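Local coordinates for cell division control protein 4 (Saccharomyces cerevisiae, PDB 3V7D) that recognises phosphorylated target proteins such as SIC1 as the substrate-binding subunit of an SCF ubiquitin ligase, directing their ubiquitination and degradation, at residues 196-201 with 250-255. The protein carries 1 engineered substitution. Numbering follows the deposited sequence.
Unlike the reference sequence in segment 196-201: Glu-200 (reference Lys).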
# COMPACT_ATOMS: atom_id res chain seq x y z
N THR B 196 -23.30 -21.22 11.35
CA THR B 196 -24.48 -20.57 11.90
C THR B 196 -25.64 -20.52 10.90
O THR B 196 -26.80 -20.53 11.29
CB THR B 196 -24.17 -19.14 12.41
OG1 THR B 196 -23.56 -18.38 11.36
CG2 THR B 196 -23.25 -19.19 13.61
N HIS B 197 -25.31 -20.46 9.61
CA HIS B 197 -26.33 -20.38 8.57
C HIS B 197 -25.96 -21.20 7.34
O HIS B 197 -24.81 -21.19 6.90
CB HIS B 197 -26.57 -18.92 8.15
CG HIS B 197 -26.96 -18.02 9.27
ND1 HIS B 197 -26.05 -17.56 10.21
CD2 HIS B 197 -28.15 -17.48 9.61
CE1 HIS B 197 -26.67 -16.78 11.08
NE2 HIS B 197 -27.95 -16.71 10.74
N VAL B 198 -26.94 -21.91 6.78
CA VAL B 198 -26.77 -22.57 5.50
C VAL B 198 -27.80 -22.03 4.51
O VAL B 198 -29.00 -22.28 4.66
CB VAL B 198 -26.93 -24.09 5.61
CG1 VAL B 198 -26.75 -24.75 4.24
CG2 VAL B 198 -25.94 -24.66 6.61
N PHE B 199 -27.34 -21.29 3.50
CA PHE B 199 -28.23 -20.71 2.51
C PHE B 199 -28.27 -21.55 1.23
O PHE B 199 -27.26 -21.68 0.53
CB PHE B 199 -27.81 -19.28 2.15
CG PHE B 199 -27.88 -18.32 3.31
CD1 PHE B 199 -28.65 -18.59 4.42
CD2 PHE B 199 -27.16 -17.13 3.27
CE1 PHE B 199 -28.71 -17.71 5.48
CE2 PHE B 199 -27.21 -16.24 4.33
CZ PHE B 199 -28.00 -16.53 5.43
N GLU B 200 -29.43 -22.11 0.93
CA GLU B 200 -29.61 -22.85 -0.31
C GLU B 200 -30.33 -21.96 -1.32
O GLU B 200 -30.95 -20.96 -0.95
CB GLU B 200 -30.39 -24.15 -0.07
CG GLU B 200 -29.71 -25.09 0.92
CD GLU B 200 -30.40 -26.44 1.04
OE1 GLU B 200 -31.25 -26.75 0.18
OE2 GLU B 200 -30.10 -27.18 1.99
N GLY B 201 -30.23 -22.31 -2.60
CA GLY B 201 -30.84 -21.52 -3.64
C GLY B 201 -30.16 -21.72 -4.98
O GLY B 201 -30.83 -21.86 -6.01
N PRO B 250 -26.74 -25.39 12.75
CA PRO B 250 -26.89 -24.22 11.87
C PRO B 250 -28.35 -23.91 11.54
O PRO B 250 -29.18 -24.81 11.46
CB PRO B 250 -26.16 -24.66 10.61
CG PRO B 250 -26.41 -26.13 10.55
CD PRO B 250 -26.41 -26.61 11.98
N LEU B 251 -28.63 -22.62 11.34
CA LEU B 251 -29.93 -22.20 10.84
C LEU B 251 -29.99 -22.50 9.35
O LEU B 251 -29.37 -21.81 8.55
CB LEU B 251 -30.14 -20.70 11.07
CG LEU B 251 -30.79 -20.25 12.38
CD1 LEU B 251 -29.97 -20.69 13.59
CD2 LEU B 251 -30.99 -18.75 12.38
N VAL B 252 -30.73 -23.55 8.99
CA VAL B 252 -30.81 -23.96 7.60
C VAL B 252 -32.00 -23.31 6.89
O VAL B 252 -33.11 -23.28 7.42
CB VAL B 252 -30.92 -25.50 7.49
CG1 VAL B 252 -30.86 -25.93 6.03
CG2 VAL B 252 -29.82 -26.17 8.30
N PHE B 253 -31.75 -22.77 5.70
CA PHE B 253 -32.80 -22.14 4.90
C PHE B 253 -32.92 -22.81 3.54
O PHE B 253 -32.20 -22.46 2.60
CB PHE B 253 -32.53 -20.65 4.73
CG PHE B 253 -32.58 -19.87 6.01
CD1 PHE B 253 -31.47 -19.79 6.83
CD2 PHE B 253 -33.74 -19.22 6.39
CE1 PHE B 253 -31.52 -19.08 8.02
CE2 PHE B 253 -33.80 -18.51 7.57
CZ PHE B 253 -32.68 -18.43 8.39
N HIS B 254 -33.83 -23.77 3.44
CA HIS B 254 -34.00 -24.57 2.23
C HIS B 254 -34.60 -23.79 1.07
O HIS B 254 -34.43 -24.17 -0.09
CB HIS B 254 -34.87 -25.80 2.52
CG HIS B 254 -34.30 -26.71 3.57
ND1 HIS B 254 -33.35 -27.67 3.28
CD2 HIS B 254 -34.56 -26.82 4.89
CE1 HIS B 254 -33.04 -28.32 4.39
NE2 HIS B 254 -33.76 -27.82 5.38
N THR B 255 -35.31 -22.70 1.36
CA THR B 255 -36.01 -21.96 0.31
C THR B 255 -35.81 -20.44 0.42
O THR B 255 -36.18 -19.84 1.42
CB THR B 255 -37.52 -22.29 0.29
OG1 THR B 255 -37.70 -23.70 0.13
CG2 THR B 255 -38.20 -21.57 -0.86
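Phe-199 and Phe-253 lie side by side on one face of the sheet, beside His-197 and Leu-251, with CD1 of Phe-253 in the plane of the Phe-199 ring, at its edge, 3.7 Å from CE1 of Phe-199. The rings are inclined at 69°. With CG anti to the carbonyl carbon (chi1 -65°), Phe-253 runs the same way as its neighbours across the pairing; CE1 of Phe-253 also nears CD2 of His-197, at the imidazole edge, and its CD1–CE1 rim therefore touches both Phe-199 and His-197. Leu-251 continues the row: its CD2 lies 4.0 Å from NE2 of His-197, and its CB rests 3.4 Å from the carbonyl O of Thr-196. An alanine in place of Leu-251 would probably open a gap beside the imidazole and deprive NE2 of its methyl neighbour. ND1 of the same ring shares a 2.9 Å hydrogen bond with OG1 of Thr-196. Strand 196-199 is the outer strand of a four-stranded beta-propeller blade in the WD40 domain, and 251-253, from a long insertion, adds a fifth strand parallel to it through four backbone hydrogen bonds. On the opposite face, CG2 of Val-198 meets the bump of Pro-250 CB at 4.0 Å. At the C-terminal end of the contact, the carboxylate of Glu-200, an engineered substitution, stands 82° to the His-254 imidazole, OE2 being 3.5 Å from ND1, while CG1 of Val-252 lies over one face of that ring, toward its rim.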